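Ribonuclease mar1, putative (Trypanosoma cruzi, PDB 1YZV) is of unknown function but belongs to the isochorismatase family, whose members include hydrolases, and may be a ribonuclease. Local coordinates at residues 13-18 with 184-189; 20-25 with 60-65; 33-38 with 146-151; 50-55 with 190-195; 110-115 with 135-140. One frame throughout, in Å; residues are numbered along the deposited sequence.

Interaction 1. Residues 13-18 with 184-189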
# COMPACT_ATOMS: atom_id res chain seq x y z
N LEU A 13 0.28 19.64 -3.04
CA LEU A 13 -0.43 20.91 -3.06
C LEU A 13 0.50 21.97 -3.65
O LEU A 13 1.71 21.92 -3.45
CB LEU A 13 -0.82 21.33 -1.65
CG LEU A 13 -1.91 20.49 -0.99
CD1 LEU A 13 -1.90 20.75 0.50
CD2 LEU A 13 -3.28 20.80 -1.59
N LYS A 14 -0.06 22.85 -4.46
CA LYS A 14 0.65 24.03 -4.95
C LYS A 14 0.77 25.05 -3.82
O LYS A 14 0.03 25.01 -2.79
CB LYS A 14 -0.12 24.67 -6.11
CG LYS A 14 -0.16 23.80 -7.38
CD LYS A 14 -0.86 24.49 -8.55
CE LYS A 14 -0.83 23.62 -9.81
NZ LYS A 14 -1.72 24.16 -10.90
N HIS A 15 1.73 25.95 -4.00
CA HIS A 15 1.93 27.06 -3.10
C HIS A 15 0.65 27.87 -3.03
O HIS A 15 -0.07 28.02 -4.05
CB HIS A 15 3.09 27.93 -3.60
CG HIS A 15 3.50 28.97 -2.62
ND1 HIS A 15 2.80 30.15 -2.46
CD2 HIS A 15 4.49 28.99 -1.69
CE1 HIS A 15 3.35 30.85 -1.48
NE2 HIS A 15 4.34 30.14 -0.97
N TYR A 16 0.35 28.37 -1.83
CA TYR A 16 -0.90 29.04 -1.58
C TYR A 16 -1.20 30.19 -2.52
O TYR A 16 -2.40 30.50 -2.73
CB TYR A 16 -1.03 29.51 -0.13
CG TYR A 16 -0.06 30.59 0.30
CD1 TYR A 16 -0.30 31.93 0.01
CD2 TYR A 16 1.06 30.27 1.06
CE1 TYR A 16 0.60 32.94 0.39
CE2 TYR A 16 1.94 31.26 1.49
CZ TYR A 16 1.68 32.62 1.19
OH TYR A 16 2.59 33.60 1.58
N GLY A 17 -0.18 30.85 -3.06
CA GLY A 17 -0.45 31.92 -4.03
C GLY A 17 -0.77 31.47 -5.45
O GLY A 17 -1.15 32.26 -6.29
N SER A 18 -0.50 30.22 -5.76
CA SER A 18 -0.69 29.68 -7.08
C SER A 18 -2.19 29.52 -7.45
O SER A 18 -2.58 29.51 -8.60
CB SER A 18 0.03 28.32 -7.12
OG SER A 18 0.33 27.92 -8.42
N ALA A 184 10.89 28.51 4.25
CA ALA A 184 10.85 29.26 5.49
C ALA A 184 10.96 30.75 5.33
O ALA A 184 10.71 31.49 6.30
CB ALA A 184 11.96 28.76 6.47
N SER A 185 11.42 31.21 4.18
CA SER A 185 11.48 32.64 3.94
C SER A 185 10.18 33.20 3.37
O SER A 185 10.07 34.40 3.17
CB SER A 185 12.65 33.01 3.04
OG SER A 185 12.36 32.73 1.69
N ASP A 186 9.19 32.35 3.13
CA ASP A 186 7.88 32.82 2.75
C ASP A 186 7.32 33.84 3.76
O ASP A 186 7.47 33.68 4.97
CB ASP A 186 6.90 31.67 2.57
CG ASP A 186 5.56 32.15 2.02
OD1 ASP A 186 4.70 32.62 2.80
OD2 ASP A 186 5.35 31.99 0.81
N PRO A 187 6.75 34.96 3.25
CA PRO A 187 6.24 35.99 4.19
C PRO A 187 5.31 35.48 5.33
O PRO A 187 5.22 36.17 6.33
CB PRO A 187 5.44 36.94 3.28
CG PRO A 187 6.00 36.74 1.91
CD PRO A 187 6.47 35.30 1.85
N VAL A 188 4.52 34.43 5.13
CA VAL A 188 3.63 33.95 6.21
C VAL A 188 4.27 32.92 7.13
O VAL A 188 3.64 32.52 8.11
CB VAL A 188 2.23 33.41 5.71
CG1 VAL A 188 1.51 34.41 4.88
CG2 VAL A 188 2.34 32.16 4.92
N PHE A 189 5.47 32.43 6.81
CA PHE A 189 6.05 31.38 7.65
C PHE A 189 6.11 31.73 9.14
O PHE A 189 5.74 30.91 10.03
CB PHE A 189 7.44 30.98 7.17
CG PHE A 189 8.00 29.84 7.93
CD1 PHE A 189 7.60 28.55 7.65
CD2 PHE A 189 8.97 30.04 8.91
CE1 PHE A 189 8.12 27.47 8.39
CE2 PHE A 189 9.44 29.00 9.63
CZ PHE A 189 9.05 27.70 9.34
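His15 and Tyr16 converge on the carboxylate of Asp186. The side chain of Asp186 can be followed outward. Its CB starts toward the 13-18 loop, and CG stands anti to the backbone N (chi1 -174°), beside the carbonyl carbon. CG lies 3.3 Å from Tyr16 OH. The two oxygens then divide the work. OD1 accepts from Tyr16 OH at 2.6 Å, through the syn lone pair. OD1 also accepts from Val188 N at 3.0 Å, on the anti side and somewhat out of the carboxylate plane. OD2 accepts from His15 NE2 at 2.8 Å. That bond is bent, 138° at the hydrogen. The histidine ring holds OD2 near its own plane, but NE2 sits above the plane of the carboxylate. Both pairs meet tip to tip. The tyrosine ring and the carboxylate have their planes 76° apart.

The other ring nitrogen, His15 ND1, accepts from Gly17 N in a nearly straight bond. This fixes the rotation of the imidazole and leaves NE2 as the donor. The two bonds are consistent with a neutral ring protonated on NE2. His15 CE1 rests over one face of the Tyr16 ring, toward the rim. Val188 adds an apolar touch, with CG2 3.6 Å from Tyr16 CE2.

Val188 N to Asp186 OD1 is a capping bond. One aspartate thus caps the turn that leads into helix 189-197 and ties it to the loop before strand 20-26, a surface His-carboxylate pair reinforced by a tyrosine.

Interaction 2. Residues 20-25 with 60-65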
# COMPACT_ATOMS: atom_id res chain seq x y z
N LYS A 20 -6.33 29.11 -5.23
CA LYS A 20 -7.02 29.12 -3.97
C LYS A 20 -7.25 27.70 -3.41
O LYS A 20 -7.26 26.73 -4.18
CB LYS A 20 -8.31 29.86 -4.16
CG LYS A 20 -9.02 30.21 -2.91
CD LYS A 20 -9.81 31.51 -3.17
CE LYS A 20 -10.83 31.73 -2.06
NZ LYS A 20 -11.60 33.01 -2.26
N THR A 21 -7.16 27.59 -2.07
CA THR A 21 -7.30 26.32 -1.36
C THR A 21 -8.54 26.36 -0.47
O THR A 21 -8.77 27.37 0.20
CB THR A 21 -6.06 26.09 -0.42
OG1 THR A 21 -4.89 26.16 -1.21
CG2 THR A 21 -6.09 24.74 0.25
N ALA A 22 -9.37 25.31 -0.51
CA ALA A 22 -10.55 25.19 0.38
C ALA A 22 -10.22 24.19 1.46
O ALA A 22 -9.67 23.11 1.20
CB ALA A 22 -11.79 24.74 -0.39
N PHE A 23 -10.52 24.57 2.69
CA PHE A 23 -10.41 23.70 3.82
C PHE A 23 -11.81 23.17 4.11
O PHE A 23 -12.72 23.91 4.50
CB PHE A 23 -9.81 24.47 5.01
CG PHE A 23 -8.36 24.82 4.83
CD1 PHE A 23 -7.36 23.93 5.19
CD2 PHE A 23 -8.00 26.04 4.29
CE1 PHE A 23 -6.05 24.22 4.93
CE2 PHE A 23 -6.69 26.29 3.94
CZ PHE A 23 -5.71 25.42 4.31
N PHE A 24 -11.98 21.87 3.88
CA PHE A 24 -13.26 21.17 4.12
C PHE A 24 -13.23 20.41 5.44
O PHE A 24 -12.63 19.35 5.55
CB PHE A 24 -13.55 20.17 3.02
CG PHE A 24 -14.19 20.76 1.79
CD1 PHE A 24 -14.01 22.08 1.42
CD2 PHE A 24 -15.00 19.97 0.98
CE1 PHE A 24 -14.67 22.61 0.33
CE2 PHE A 24 -15.64 20.47 -0.12
CZ PHE A 24 -15.46 21.80 -0.47
N CYS A 25 -13.96 20.97 6.41
CA CYS A 25 -14.12 20.44 7.75
C CYS A 25 -15.45 19.65 7.83
O CYS A 25 -16.54 20.21 7.89
CB CYS A 25 -14.15 21.61 8.72
SG CYS A 25 -14.34 21.20 10.46
N HIS A 60 -6.55 33.63 -0.56
CA HIS A 60 -5.93 32.35 -0.84
C HIS A 60 -6.63 31.15 -0.21
O HIS A 60 -6.28 30.00 -0.52
CB HIS A 60 -4.50 32.39 -0.36
CG HIS A 60 -3.70 33.51 -0.95
ND1 HIS A 60 -3.50 33.64 -2.32
CD2 HIS A 60 -2.97 34.48 -0.37
CE1 HIS A 60 -2.75 34.71 -2.54
NE2 HIS A 60 -2.38 35.21 -1.38
N SER A 61 -7.61 31.40 0.65
CA SER A 61 -8.19 30.34 1.47
C SER A 61 -9.66 30.58 1.72
O SER A 61 -10.04 31.72 2.02
CB SER A 61 -7.41 30.23 2.81
OG SER A 61 -7.92 29.18 3.61
N VAL A 62 -10.44 29.48 1.69
CA VAL A 62 -11.83 29.44 2.09
C VAL A 62 -12.03 28.26 3.04
O VAL A 62 -11.38 27.23 2.90
CB VAL A 62 -12.79 29.39 0.87
CG1 VAL A 62 -12.56 28.18 0.04
CG2 VAL A 62 -14.27 29.50 1.32
N TYR A 63 -12.79 28.48 4.11
CA TYR A 63 -13.01 27.47 5.16
C TYR A 63 -14.49 27.11 5.18
O TYR A 63 -15.35 27.93 5.56
CB TYR A 63 -12.56 28.06 6.52
CG TYR A 63 -12.25 27.07 7.61
CD1 TYR A 63 -13.28 26.45 8.35
CD2 TYR A 63 -10.94 26.71 7.91
CE1 TYR A 63 -13.02 25.51 9.32
CE2 TYR A 63 -10.67 25.78 8.93
CZ TYR A 63 -11.73 25.21 9.65
OH TYR A 63 -11.47 24.30 10.65
N ILE A 64 -14.76 25.85 4.82
CA ILE A 64 -16.08 25.30 4.65
C ILE A 64 -16.35 24.19 5.65
O ILE A 64 -15.56 23.24 5.79
CB ILE A 64 -16.25 24.75 3.18
CG1 ILE A 64 -15.88 25.88 2.24
CG2 ILE A 64 -17.63 24.12 2.98
CD1 ILE A 64 -16.22 25.69 0.86
N VAL A 65 -17.43 24.37 6.41
CA VAL A 65 -17.85 23.42 7.44
C VAL A 65 -19.23 22.86 7.07
O VAL A 65 -20.15 23.61 6.68
CB VAL A 65 -17.96 24.11 8.81
CG1 VAL A 65 -18.25 23.10 9.89
CG2 VAL A 65 -16.68 24.92 9.12
O HOH W 1 -11.77 32.96 0.56
O HOH W 2 -4.12 28.71 -1.53
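Two neighbouring parallel strands of the central sheet meet here, 20-25 and 61-65. They belong to the Rossmann-like alpha/beta fold of the isochorismatase family. Thr21 N donates to His60 O at 3.0 Å. Val62 N then donates to Thr21 O, Phe23 N to Val62 O, Ile64 N to Phe23 O and Cys25 N to Ile64 O. The last three are each 2.8 Å and nearly linear.

Side chains alternate between the faces. On one, Phe24 and Ile64 lie side by side, with CE1 of Phe24 3.5 Å from CD1 of Ile64. Ala22 CB meets Val62 CG1 at 3.6 Å on the same face. On the other, Ser61 OG sits at the edge of the Phe23 ring, 3.2 Å from its CE2. Ser61 OG stands anti to its backbone N (chi1 -178°), and there it also hydrogen-bonds to His53 ND1. A water links Lys20 NZ to Ser61 O.

Strand 110-118 continues the sheet beyond 20-25, and strand 87-91 beyond 61-65. Helix 173-181 packs on Thr21 and Phe23 through Leu180, while helix 39-56 receives Tyr63 OH at Ala46 O.

Interaction 3. Residues 33-38 with 146-151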
# COMPACT_ATOMS: atom_id res chain seq x y z
N MET A 33 -18.18 13.08 19.17
CA MET A 33 -16.97 13.33 19.96
C MET A 33 -16.66 12.17 20.90
O MET A 33 -15.50 11.80 21.04
CB MET A 33 -17.08 14.62 20.76
CG MET A 33 -17.13 15.90 19.91
SD MET A 33 -15.66 16.09 18.82
CE MET A 33 -14.42 16.37 20.07
N GLY A 34 -17.71 11.54 21.44
CA GLY A 34 -17.54 10.45 22.37
C GLY A 34 -17.57 9.07 21.75
O GLY A 34 -17.75 8.10 22.47
N ARG A 35 -17.62 9.00 20.42
CA ARG A 35 -17.78 7.77 19.66
C ARG A 35 -16.60 7.55 18.68
O ARG A 35 -16.32 6.45 18.26
CB ARG A 35 -19.11 7.88 18.86
CG ARG A 35 -20.30 8.35 19.75
CD ARG A 35 -21.55 8.58 18.92
NE ARG A 35 -22.04 7.37 18.30
CZ ARG A 35 -23.02 6.61 18.79
NH1 ARG A 35 -23.70 6.97 19.88
NH2 ARG A 35 -23.36 5.51 18.12
N ILE A 36 -15.80 8.58 18.44
CA ILE A 36 -14.65 8.48 17.53
C ILE A 36 -13.41 8.60 18.42
O ILE A 36 -13.23 9.62 19.07
CB ILE A 36 -14.69 9.62 16.53
CG1 ILE A 36 -16.00 9.60 15.76
CG2 ILE A 36 -13.41 9.64 15.59
CD1 ILE A 36 -15.92 9.14 14.44
N ALA A 37 -12.63 7.52 18.54
CA ALA A 37 -11.52 7.48 19.48
C ALA A 37 -10.57 8.69 19.43
O ALA A 37 -10.06 9.15 20.46
CB ALA A 37 -10.73 6.17 19.28
N ASN A 38 -10.19 9.12 18.23
CA ASN A 38 -9.23 10.23 18.12
C ASN A 38 -9.92 11.60 17.87
O ASN A 38 -9.33 12.50 17.26
CB ASN A 38 -8.24 9.95 17.00
CG ASN A 38 -8.92 9.91 15.65
OD1 ASN A 38 -10.02 9.39 15.58
ND2 ASN A 38 -8.23 10.33 14.56
N GLY A 146 -11.33 10.43 11.43
CA GLY A 146 -11.66 9.36 12.32
C GLY A 146 -12.98 8.72 11.99
O GLY A 146 -13.85 9.36 11.35
N SER A 147 -13.13 7.48 12.49
CA SER A 147 -14.39 6.74 12.37
C SER A 147 -14.74 6.15 13.73
O SER A 147 -13.90 6.12 14.64
CB SER A 147 -14.30 5.58 11.34
OG SER A 147 -13.99 6.04 10.05
N GLN A 148 -15.96 5.63 13.86
CA GLN A 148 -16.33 5.00 15.13
C GLN A 148 -15.56 3.68 15.34
O GLN A 148 -15.29 3.27 16.48
CB GLN A 148 -17.85 4.81 15.24
CG GLN A 148 -18.58 6.16 15.37
CD GLN A 148 -20.08 6.02 15.52
OE1 GLN A 148 -20.83 6.35 14.60
NE2 GLN A 148 -20.48 5.29 16.54
N SER A 149 -15.08 3.06 14.27
CA SER A 149 -14.23 1.91 14.43
C SER A 149 -12.94 2.11 13.68
O SER A 149 -12.92 2.66 12.58
CB SER A 149 -14.94 0.65 13.92
OG SER A 149 -14.26 0.15 12.77
N GLN A 150 -11.84 1.62 14.25
CA GLN A 150 -10.53 1.77 13.63
C GLN A 150 -10.47 1.07 12.26
O GLN A 150 -9.85 1.59 11.32
CB GLN A 150 -9.45 1.18 14.54
CG GLN A 150 -8.01 1.32 14.01
CD GLN A 150 -7.05 0.46 14.81
OE1 GLN A 150 -7.05 0.49 16.04
NE2 GLN A 150 -6.36 -0.46 14.12
N GLY A 151 -11.08 -0.11 12.16
CA GLY A 151 -11.07 -0.89 10.92
C GLY A 151 -11.75 -0.16 9.77
O GLY A 151 -11.25 -0.20 8.63
O HOH W 3 -12.73 5.32 16.83
O HOH W 4 -10.66 6.80 14.18
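Ile36 and Gln148 are the nearest pair of CA atoms, 4.5 Å apart. Both segments are mainly loop. Residues 33-38 join helix 30-33 to helix 39-56. Residues 146-151 run from the end of strand 137-146 into the start of helix 150-161. This is a loop-to-loop junction at one end of the alpha/beta fold. Gln148 CA makes a CA-H...O contact to Arg35 O at 3.4 Å. Ile36 CG2 and Asn38 OD1 both lie against Gly146 CA, on the side where a side chain would start.

Ile36 carries the apolar part. Its CG1 is anti to the carbonyl carbon (chi1 -57°), and CD1 ends over the Ser147 backbone, 3.3 Å from its C. CG2 rests 3.7 Å from Gly146 CA. Arg35 and Gln148 lie side by side, pointing the same way. Their guanidinium and amide planes are 76° apart, with the amide at the guanidinium edge.

Outside the segments, Asn38 ND2 bonds to Cys145 O, and Ser147 OG to His121 ND1. Ser149 is the N-cap of helix 150-161 and bonds through OG to Asp152 N.

Across the contact, polar links run through water. One water accepts from Ala37 N and donates to Ser147 O. A second water donates to Asn38 OD1 at 3.0 Å and accepts from Ser147 N at 3.1 Å.

Interaction 4. Residues 50-55 with 190-195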
# COMPACT_ATOMS: atom_id res chain seq x y z
N ALA A 50 -7.74 26.24 10.80
CA ALA A 50 -8.39 27.55 11.04
C ALA A 50 -7.34 28.63 11.18
O ALA A 50 -7.47 29.67 10.54
CB ALA A 50 -9.31 27.51 12.27
N GLY A 51 -6.28 28.37 11.95
CA GLY A 51 -5.19 29.31 12.10
C GLY A 51 -4.45 29.55 10.79
O GLY A 51 -4.10 30.68 10.44
N LEU A 52 -4.18 28.48 10.04
CA LEU A 52 -3.58 28.64 8.73
C LEU A 52 -4.43 29.50 7.75
O LEU A 52 -3.93 30.44 7.12
CB LEU A 52 -3.31 27.25 8.13
CG LEU A 52 -2.61 27.28 6.76
CD1 LEU A 52 -1.28 28.00 6.83
CD2 LEU A 52 -2.50 25.86 6.22
N HIS A 53 -5.70 29.14 7.61
CA HIS A 53 -6.67 29.85 6.80
C HIS A 53 -6.66 31.36 7.12
O HIS A 53 -6.64 32.21 6.21
CB HIS A 53 -8.07 29.26 7.05
CG HIS A 53 -9.20 30.17 6.65
ND1 HIS A 53 -9.69 30.22 5.35
CD2 HIS A 53 -9.94 31.04 7.37
CE1 HIS A 53 -10.73 31.02 5.32
NE2 HIS A 53 -10.88 31.57 6.52
N THR A 54 -6.69 31.68 8.41
CA THR A 54 -6.67 33.10 8.85
C THR A 54 -5.37 33.82 8.51
O THR A 54 -5.42 34.95 8.00
CB THR A 54 -7.03 33.19 10.35
OG1 THR A 54 -8.38 32.73 10.49
CG2 THR A 54 -6.90 34.62 10.89
N ALA A 55 -4.25 33.11 8.58
CA ALA A 55 -2.95 33.66 8.15
C ALA A 55 -2.85 33.89 6.63
O ALA A 55 -2.23 34.89 6.16
CB ALA A 55 -1.82 32.77 8.59
N LYS A 190 6.62 32.91 9.44
CA LYS A 190 6.74 33.34 10.84
C LYS A 190 5.40 33.36 11.54
O LYS A 190 5.28 32.97 12.71
CB LYS A 190 7.38 34.73 10.91
CG LYS A 190 7.57 35.25 12.32
CD LYS A 190 8.85 34.68 12.95
CE LYS A 190 9.10 35.25 14.37
NZ LYS A 190 10.45 34.79 14.82
N THR A 191 4.35 33.70 10.79
CA THR A 191 3.02 33.68 11.36
C THR A 191 2.48 32.26 11.62
O THR A 191 1.77 32.05 12.56
CB THR A 191 2.02 34.44 10.45
OG1 THR A 191 2.49 35.78 10.26
CG2 THR A 191 0.68 34.49 11.09
N ILE A 192 2.82 31.31 10.75
CA ILE A 192 2.32 29.92 10.76
C ILE A 192 3.12 28.98 11.66
O ILE A 192 2.58 27.98 12.20
CB ILE A 192 2.38 29.33 9.27
CG1 ILE A 192 1.37 30.03 8.39
CG2 ILE A 192 2.13 27.84 9.22
CD1 ILE A 192 0.09 30.25 9.07
N ALA A 193 4.41 29.26 11.77
CA ALA A 193 5.37 28.41 12.51
C ALA A 193 4.92 28.01 13.92
O ALA A 193 5.07 26.84 14.28
CB ALA A 193 6.74 29.09 12.57
N PRO A 194 4.31 28.94 14.69
CA PRO A 194 3.79 28.58 16.02
C PRO A 194 2.72 27.48 16.02
O PRO A 194 2.69 26.68 16.96
CB PRO A 194 3.19 29.91 16.54
CG PRO A 194 3.92 30.96 15.76
CD PRO A 194 4.09 30.37 14.41
N LEU A 195 1.98 27.33 14.91
CA LEU A 195 0.96 26.27 14.82
C LEU A 195 1.61 24.91 14.84
O LEU A 195 1.12 24.00 15.48
CB LEU A 195 0.12 26.40 13.57
CG LEU A 195 -0.71 27.67 13.41
CD1 LEU A 195 -1.35 27.69 12.02
CD2 LEU A 195 -1.76 27.74 14.48
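Gly51 and Leu195 make the unusual feature: a leucine methyl lies against bare backbone. CD1 of Leu195 is 3.5 Å from Leu52 N and 3.8 Å from Gly51 C. Gly51 has no side chain, and Leu195 occupies the space beside its CA. CB of Leu195 points toward the facing helix, and CG is anti to the carbonyl carbon (chi1 -62°).

The two helical segments, 50-55 and 190-195, run antiparallel at 177°, with axes 9.8 Å apart. The second is kinked near Pro194, where the nitrogens of residues 194 and 195 lack their bonds to the preceding turn. Leu195 N instead bonds to Ile192 O.

Further along the interface, Leu52 and Ile192 cross obliquely. CD1 of Leu52 sits 3.5 Å from CD1 of Ile192 and 3.7 Å from its CG1. Ala55 CB also faces Ile192, though the modelled separation there is doubtfully short. The same CB meets CG2 of Thr191, which is exposed, at 3.9 Å.

Helix 173-181 packs against Leu52 and Ile192 through Leu177. Its Leu180 touches Leu52, and its Leu181 touches Ile192. Arg48 of helix 39-56 bonds through NH2 to Leu195 O.

No polar side-chain pair links the two segments. Within them, the C-terminal helix 189-197 is held against helix 39-56 by apolar packing, with the bare backbone at Gly51 making room for the branches of Leu195. Arg48 adds a polar tie just outside them.

Interaction 5. Residues 110-115 with 135-140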
# COMPACT_ATOMS: atom_id res chain seq x y z
N VAL A 110 -10.23 27.68 -7.39
CA VAL A 110 -10.21 26.75 -6.25
C VAL A 110 -9.80 25.37 -6.75
O VAL A 110 -10.63 24.57 -7.16
CB VAL A 110 -11.56 26.67 -5.51
CG1 VAL A 110 -11.39 25.81 -4.25
CG2 VAL A 110 -12.06 28.05 -5.13
N GLU A 111 -8.50 25.16 -6.82
CA GLU A 111 -7.95 23.99 -7.46
C GLU A 111 -7.74 22.82 -6.52
O GLU A 111 -7.63 21.69 -6.99
CB GLU A 111 -6.60 24.31 -8.10
CG GLU A 111 -6.68 25.14 -9.36
CD GLU A 111 -5.29 25.46 -9.95
OE1 GLU A 111 -4.33 24.67 -9.72
OE2 GLU A 111 -5.18 26.49 -10.65
N GLN A 112 -7.63 23.09 -5.23
CA GLN A 112 -7.22 22.10 -4.24
C GLN A 112 -7.95 22.25 -2.92
O GLN A 112 -8.31 23.34 -2.51
CB GLN A 112 -5.71 22.10 -4.07
CG GLN A 112 -5.16 23.40 -3.47
CD GLN A 112 -3.68 23.59 -3.70
OE1 GLN A 112 -3.06 22.96 -4.58
NE2 GLN A 112 -3.07 24.47 -2.87
N VAL A 113 -8.30 21.10 -2.35
CA VAL A 113 -9.10 21.01 -1.13
C VAL A 113 -8.32 20.17 -0.15
O VAL A 113 -7.76 19.12 -0.54
CB VAL A 113 -10.47 20.36 -1.45
CG1 VAL A 113 -11.21 19.95 -0.16
CG2 VAL A 113 -11.35 21.34 -2.41
N VAL A 114 -8.19 20.70 1.05
CA VAL A 114 -7.67 19.99 2.19
C VAL A 114 -8.89 19.50 2.97
O VAL A 114 -9.70 20.31 3.45
CB VAL A 114 -6.78 20.89 3.05
CG1 VAL A 114 -6.40 20.23 4.36
CG2 VAL A 114 -5.53 21.29 2.26
N LEU A 115 -8.99 18.19 3.13
CA LEU A 115 -10.20 17.53 3.65
C LEU A 115 -9.91 16.70 4.89
O LEU A 115 -8.97 15.89 4.91
CB LEU A 115 -10.81 16.63 2.57
CG LEU A 115 -11.99 15.68 2.88
CD1 LEU A 115 -13.24 16.47 3.36
CD2 LEU A 115 -12.33 14.84 1.60
N LYS A 135 -12.64 17.04 -10.86
CA LYS A 135 -11.25 17.23 -11.28
C LYS A 135 -10.50 18.20 -10.37
O LYS A 135 -9.64 18.94 -10.82
CB LYS A 135 -11.17 17.62 -12.76
CG LYS A 135 -11.81 16.57 -13.70
CD LYS A 135 -11.67 17.00 -15.16
CE LYS A 135 -12.59 16.20 -16.16
NZ LYS A 135 -12.67 16.85 -17.56
N LYS A 136 -10.80 18.14 -9.07
CA LYS A 136 -10.05 18.90 -8.09
C LYS A 136 -8.97 17.99 -7.48
O LYS A 136 -9.14 16.78 -7.39
CB LYS A 136 -10.98 19.41 -6.99
CG LYS A 136 -12.19 20.24 -7.47
CD LYS A 136 -11.77 21.54 -8.10
CE LYS A 136 -12.95 22.40 -8.51
NZ LYS A 136 -12.48 23.76 -8.98
N LYS A 137 -7.89 18.60 -6.99
CA LYS A 137 -6.89 17.93 -6.17
C LYS A 137 -7.46 17.89 -4.77
O LYS A 137 -8.10 18.84 -4.32
CB LYS A 137 -5.56 18.72 -6.17
CG LYS A 137 -4.44 18.08 -5.26
CD LYS A 137 -3.13 18.89 -5.33
CE LYS A 137 -2.31 18.60 -6.61
NZ LYS A 137 -1.51 19.81 -7.05
N VAL A 138 -7.36 16.74 -4.13
CA VAL A 138 -7.86 16.62 -2.76
C VAL A 138 -6.85 15.88 -1.87
O VAL A 138 -6.27 14.87 -2.26
CB VAL A 138 -9.33 16.03 -2.70
CG1 VAL A 138 -9.48 14.82 -3.51
CG2 VAL A 138 -9.79 15.77 -1.26
N VAL A 139 -6.52 16.49 -0.73
CA VAL A 139 -5.53 15.95 0.18
C VAL A 139 -6.20 15.70 1.50
O VAL A 139 -6.88 16.61 2.04
CB VAL A 139 -4.35 16.93 0.35
CG1 VAL A 139 -3.21 16.28 1.19
CG2 VAL A 139 -3.86 17.29 -1.00
N ILE A 140 -6.18 14.44 1.91
CA ILE A 140 -6.79 14.04 3.16
C ILE A 140 -5.75 14.33 4.28
O ILE A 140 -4.63 13.85 4.21
CB ILE A 140 -7.18 12.54 3.15
CG1 ILE A 140 -7.98 12.16 1.90
CG2 ILE A 140 -7.91 12.14 4.41
CD1 ILE A 140 -9.23 12.90 1.74
O HOH W 5 -7.34 20.96 -9.66
O HOH W 6 -3.27 22.03 -7.08
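Leu115 reaches across to both Val138 and Ile140 where strands 110-115 and 137-140 pair in parallel. They are the two strands of a beta-alpha-beta crossover, joined by helix 120-133. Leu115 CG is anti to the backbone N (chi1 172°). From there CD2 touches CD1 of Ile140 at 3.7 Å and CG2 of Val138 at 3.9 Å. All three side chains point the same way. Helix 120-133 covers this face: Leu131 packs on Val113 and Val138, and Ile124 and Thr127 on Leu115.

On the opposite face Gln112 and Lys137 lie side by side, their CB atoms 4.0 Å apart. The glutamine chain is extended beyond CG, while the lysine chain is bent toward its end. A water joins the two tips, donating to Gln112 OE1 and accepting from Lys137 NZ. Gln112 OE1 also accepts from Lys14 N, and NE2 bonds to Thr21 OG1. Lys137 NZ bonds to Leu12 O as well.

The backbone bonds alternate: Lys137 N to Glu111 O, Val113 N to Lys137 O, Val139 N to Val113 O and Leu115 N to Val139 O. The last two are 2.9 Å each. Lys135, just before, closes helix 120-133 in a Schellman motif.

Lys136 reaches the start of the neighbouring strand. The bend at chi2 (-66°) puts CD 3.4 Å from Val110 O, and the chain then extends to NZ. Its NZ donates to Val105 O and, at 2.7 Å, to Val110 O.

How the interactions relate
Interactions 2 and 5 share one parallel sheet, their centres 9 Å apart. Strands 20-26 and 110-118 are neighbours in it, joined by backbone bonds between Ala22, Phe24 and Val114. Interaction 1 lies at the end of the sheet where these strands start. Its Lys14 NZ makes a salt bridge to Glu111 OE1 of interaction 5 at 2.9 Å. Interaction 4 packs helices outside the sheet and meets interaction 2 through His53 ND1 and Ser61 OG, 2.7 Å apart. Val188 of interaction 1 touches Ala55 of interaction 4. Interaction 3 stands apart, about 33 Å from interaction 1 between centres. A bound sulfate, probably from crystallisation, lies about 6 Å from its Gln148 side chain.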